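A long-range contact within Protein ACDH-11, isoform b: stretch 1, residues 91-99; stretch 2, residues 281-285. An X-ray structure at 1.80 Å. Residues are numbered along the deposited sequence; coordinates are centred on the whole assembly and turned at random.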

ATOM      1  N   LYS B  91      -6.130   6.287  16.916  1.00 37.15           N
ATOM      2  CA  LYS B  91      -5.409   7.431  16.359  1.00 37.60           C
ATOM      3  C   LYS B  91      -5.815   7.621  14.904  1.00 34.84           C
ATOM      4  O   LYS B  91      -5.651   6.710  14.087  1.00 34.40           O
ATOM      5  CB  LYS B  91      -3.900   7.217  16.493  1.00 41.01           C
ATOM      6  CG  LYS B  91      -3.100   8.354  15.865  1.00 45.41           C
ATOM      7  CD  LYS B  91      -1.667   8.408  16.361  1.00 52.68           C
ATOM      8  CE  LYS B  91      -0.853   7.575  15.407  1.00 56.21           C
ATOM      9  NZ  LYS B  91       0.601   7.637  15.751  1.00 64.10           N
ATOM     10  N   LEU B  92      -6.349   8.795  14.593  1.00 31.15           N
ATOM     11  CA  LEU B  92      -6.705   9.142  13.215  1.00 32.44           C
ATOM     12  C   LEU B  92      -5.550   9.897  12.621  1.00 37.97           C
ATOM     13  O   LEU B  92      -5.101  10.886  13.218  1.00 38.27           O
ATOM     14  CB  LEU B  92      -7.926  10.026  13.289  1.00 34.54           C
ATOM     15  CG  LEU B  92      -8.566  10.422  11.990  1.00 35.72           C
ATOM     16  CD1 LEU B  92      -9.145   9.206  11.289  1.00 35.64           C
ATOM     17  CD2 LEU B  92      -9.679  11.427  12.263  1.00 33.78           C
ATOM     18  N   ILE B  93      -5.029   9.424  11.498  1.00 33.13           N
ATOM     19  CA  ILE B  93      -3.920  10.023  10.819  1.00 34.51           C
ATOM     20  C   ILE B  93      -4.420  10.701   9.571  1.00 34.50           C
ATOM     21  O   ILE B  93      -4.897  10.035   8.645  1.00 30.89           O
ATOM     22  CB  ILE B  93      -2.879   9.000  10.464  1.00 40.22           C
ATOM     23  CG1 ILE B  93      -2.299   8.360  11.766  1.00 47.50           C
ATOM     24  CG2 ILE B  93      -1.739   9.674   9.698  1.00 45.20           C
ATOM     25  CD1 ILE B  93      -1.679   7.004  11.512  1.00 55.81           C
ATOM     26  N   VAL B  94      -4.397  12.027   9.555  1.00 33.82           N
ATOM     27  CA  VAL B  94      -4.896  12.772   8.369  1.00 34.09           C
ATOM     28  C   VAL B  94      -3.769  13.671   7.864  1.00 33.17           C
ATOM     29  O   VAL B  94      -2.927  14.127   8.653  1.00 34.03           O
ATOM     30  CB  VAL B  94      -6.205  13.559   8.552  1.00 42.87           C
ATOM     31  CG1 VAL B  94      -7.248  12.828   9.378  1.00 45.96           C
ATOM     32  CG2 VAL B  94      -5.941  14.869   9.146  1.00 52.61           C
ATOM     33  N   CYS B  95      -3.745  13.910   6.581  1.00 30.46           N
ATOM     34  CA  CYS B  95      -2.652  14.654   5.980  1.00 31.69           C
ATOM     35  C   CYS B  95      -2.649  16.115   6.457  1.00 32.23           C
ATOM     36  O   CYS B  95      -3.676  16.647   6.867  1.00 31.31           O
ATOM     37  CB  CYS B  95      -2.686  14.595   4.478  1.00 31.81           C
ATOM     38  SG  CYS B  95      -3.978  15.427   3.591  1.00 31.99           S
ATOM     39  N   ASN B  96      -1.475  16.733   6.363  1.00 29.49           N
ATOM     40  CA  ASN B  96      -1.324  18.112   6.736  1.00 32.37           C
ATOM     41  C   ASN B  96      -2.216  19.012   5.906  1.00 31.45           C
ATOM     42  O   ASN B  96      -2.768  20.024   6.419  1.00 32.81           O
ATOM     43  CB  ASN B  96       0.115  18.578   6.569  1.00 36.40           C
ATOM     44  CG  ASN B  96       0.996  18.117   7.687  1.00 44.54           C
ATOM     45  OD1 ASN B  96       0.525  17.625   8.746  1.00 50.84           O
ATOM     46  ND2 ASN B  96       2.302  18.335   7.515  1.00 56.67           N
ATOM     47  N   GLU B  97      -2.411  18.651   4.671  1.00 30.16           N
ATOM     48  CA  GLU B  97      -3.208  19.490   3.765  1.00 30.65           C
ATOM     49  C   GLU B  97      -4.763  19.577   4.143  1.00 30.49           C
ATOM     50  O   GLU B  97      -5.366  20.651   3.967  1.00 29.63           O
ATOM     51  CB  GLU B  97      -3.050  19.104   2.333  1.00 30.70           C
ATOM     52  CG  GLU B  97      -1.649  19.253   1.750  1.00 32.88           C
ATOM     53  CD  GLU B  97      -0.710  18.087   2.026  1.00 35.40           C
ATOM     54  OE1 GLU B  97      -1.031  17.153   2.790  1.00 33.56           O
ATOM     55  OE2 GLU B  97       0.322  18.063   1.406  1.00 40.73           O
ATOM     56  N   TRP B  98      -5.333  18.498   4.689  1.00 29.65           N
ATOM     57  CA  TRP B  98      -6.664  18.484   5.203  1.00 31.08           C
ATOM     58  C   TRP B  98      -6.759  19.596   6.309  1.00 30.66           C
ATOM     59  O   TRP B  98      -7.686  20.426   6.290  1.00 30.70           O
ATOM     60  CB  TRP B  98      -7.005  17.140   5.807  1.00 29.80           C
ATOM     61  CG  TRP B  98      -8.314  17.054   6.415  1.00 28.88           C
ATOM     62  CD1 TRP B  98      -8.605  17.220   7.756  1.00 30.69           C
ATOM     63  CD2 TRP B  98      -9.584  16.806   5.761  1.00 28.58           C
ATOM     64  NE1 TRP B  98      -9.943  17.001   7.960  1.00 31.48           N
ATOM     65  CE2 TRP B  98     -10.580  16.824   6.767  1.00 29.13           C
ATOM     66  CE3 TRP B  98      -9.988  16.598   4.421  1.00 30.33           C
ATOM     67  CZ2 TRP B  98     -11.940  16.610   6.479  1.00 29.87           C
ATOM     68  CZ3 TRP B  98     -11.368  16.377   4.154  1.00 31.21           C
ATOM     69  CH2 TRP B  98     -12.307  16.395   5.188  1.00 29.79           C
ATOM     70  N   HIS B  99      -5.837  19.568   7.245  1.00 31.83           N
ATOM     71  CA  HIS B  99      -5.801  20.544   8.292  1.00 32.47           C
ATOM     72  C   HIS B  99      -5.666  21.964   7.732  1.00 33.57           C
ATOM     73  O   HIS B  99      -6.298  22.892   8.242  1.00 32.24           O
ATOM     74  CB  HIS B  99      -4.714  20.249   9.346  1.00 36.06           C
ATOM     75  CG  HIS B  99      -4.933  18.959  10.075  1.00 41.01           C
ATOM     76  ND1 HIS B  99      -6.048  18.710  10.863  1.00 44.22           N
ATOM     77  CD2 HIS B  99      -4.178  17.833  10.127  1.00 45.13           C
ATOM     78  CE1 HIS B  99      -5.986  17.477  11.336  1.00 47.18           C
ATOM     79  NE2 HIS B  99      -4.864  16.924  10.898  1.00 49.44           N
ATOM     80  N   LYS B 281     -12.876  10.167  -0.660  1.00 24.71           N
ATOM     81  CA  LYS B 281     -11.808   9.434  -0.023  1.00 24.88           C
ATOM     82  C   LYS B 281     -10.907  10.346   0.888  1.00 25.38           C
ATOM     83  O   LYS B 281     -10.256   9.839   1.785  1.00 25.76           O
ATOM     84  CB  LYS B 281     -10.898   8.710  -1.100  1.00 26.16           C
ATOM     85  CG  LYS B 281     -11.590   7.599  -1.864  1.00 26.43           C
ATOM     86  CD  LYS B 281     -10.574   6.834  -2.776  1.00 30.09           C
ATOM     87  CE  LYS B 281     -11.166   5.594  -3.430  1.00 31.51           C
ATOM     88  NZ  LYS B 281     -11.415   4.590  -2.382  1.00 32.03           N
ATOM     89  N   GLN B 282     -10.896  11.624   0.606  1.00 24.63           N
ATOM     90  CA  GLN B 282     -10.203  12.625   1.379  1.00 25.48           C
ATOM     91  C   GLN B 282     -10.733  12.716   2.799  1.00 26.39           C
ATOM     92  O   GLN B 282      -9.976  13.041   3.736  1.00 25.70           O
ATOM     93  CB  GLN B 282     -10.311  14.042   0.747  1.00 25.50           C
ATOM     94  CG  GLN B 282     -10.141  14.146  -0.773  1.00 27.40           C
ATOM     95  CD  GLN B 282     -11.447  13.923  -1.543  1.00 26.99           C
ATOM     96  OE1 GLN B 282     -12.376  13.263  -1.095  1.00 26.26           O
ATOM     97  NE2 GLN B 282     -11.492  14.474  -2.689  1.00 27.42           N
ATOM     98  N   LEU B 283     -12.034  12.496   2.924  1.00 24.62           N
ATOM     99  CA  LEU B 283     -12.799  12.716   4.155  1.00 25.59           C
ATOM    100  C   LEU B 283     -12.741  11.503   5.098  1.00 26.04           C
ATOM    101  O   LEU B 283     -13.058  10.393   4.677  1.00 25.67           O
ATOM    102  CB  LEU B 283     -14.246  13.004   3.718  1.00 24.98           C
ATOM    103  CG  LEU B 283     -15.298  13.024   4.783  1.00 25.83           C
ATOM    104  CD1 LEU B 283     -15.189  14.304   5.573  1.00 28.46           C
ATOM    105  CD2 LEU B 283     -16.663  13.032   4.093  1.00 26.07           C
ATOM    106  N   PRO B 284     -12.425  11.697   6.387  1.00 26.35           N
ATOM    107  CA  PRO B 284     -12.462  10.485   7.202  1.00 27.44           C
ATOM    108  C   PRO B 284     -13.883  10.169   7.637  1.00 28.81           C
ATOM    109  O   PRO B 284     -14.503  11.011   8.293  1.00 29.32           O
ATOM    110  CB  PRO B 284     -11.634  10.848   8.402  1.00 28.86           C
ATOM    111  CG  PRO B 284     -11.526  12.325   8.369  1.00 28.88           C
ATOM    112  CD  PRO B 284     -11.717  12.800   7.024  1.00 27.57           C
ATOM    113  N   THR B 285     -14.415   9.070   7.207  1.00 25.15           N
ATOM    114  CA  THR B 285     -15.764   8.662   7.618  1.00 25.82           C
ATOM    115  C   THR B 285     -15.609   7.365   8.364  1.00 25.20           C
ATOM    116  O   THR B 285     -15.095   6.372   7.841  1.00 26.19           O
ATOM    117  CB  THR B 285     -16.716   8.525   6.396  1.00 27.77           C
ATOM    118  OG1 THR B 285     -16.814   9.760   5.665  1.00 28.80           O
ATOM    119  CG2 THR B 285     -18.080   7.998   6.799  1.00 27.48           C
TER

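Contacts between distant parts of a chain are often settled by the fit of a few apolar shapes, without any polar bond to fix the register. The meeting of residues 91-99 with residues 281-285 in ACDH-11 is a compact example. At least 184 residues separate any two that touch, no hydrogen bond crosses between the stretches, and the surface buried, both sides summed, is a modest 226 Å². The direct contact is one of packing, and its shape can be read largely from two residues, W98 and P284.

P284 is the bump. Its CA-to-CB bond points toward the first stretch, and its ring enters a shallow hollow lined by L92, V94 and W98. The proline ring meets all three neighbours: CB of P284 lies 4.2 Å from CD1 of L92, CG of P284 lies 4.4 Å from CG1 of V94, and CD of P284 comes to 3.9 Å from CZ2 of W98. The ring thus touches L92, V94 and W98 along its CB, CG and CD edge, CG lying near both L92 and V94. The hollow is built from a strand residue, a loop residue and a helix residue. L92 belongs to a strand, in which side chains alternate, so that L92 points toward the second stretch while its neighbours K91 and I93 are out of reach. V94 follows just after the strand and also points toward the second stretch, and W98 comes from the helix beyond.

The indole supplies the broadest wall. CD of P284 sits over one face of the W98 ring, 4.2 Å from the centroid of the six-membered ring and 23° off its normal, which makes a CH-pi contact. This is a favourable arrangement for proline, whose CD carbon is bonded to the ring nitrogen and carries somewhat polarised hydrogens that suit the electron-rich face of an indole.

W98 is also a bump in its own right. With chi1 at 177° (t), its side chain reaches across to the second stretch and gives up 81 Å², the largest area covered on any residue here. The six-membered ring lies along the run from Q282 to P284. CE3 of W98 is 3.6 Å from the backbone O of Q282, and CH2 of W98 is 3.6 Å from CD1 of L283; both neighbours approach obliquely. L283 shows why the direction of a side chain should not be judged too quickly: its CA-to-CB bond points away overall, yet the leucine still touches the tryptophan. Q282 sets off sideways and its end leads away, so its part in the contact lies close to the backbone, with CB of Q282 4.3 Å from CZ3 of W98.

The helix that carries W98 is capped at its start. C95 occupies the N-cap position, and its SG accepts a weak hydrogen bond from N of W98 at 3.5 Å. The residue that presents the large ring to the second stretch is therefore also tied, through its backbone, to the beginning of its own helix.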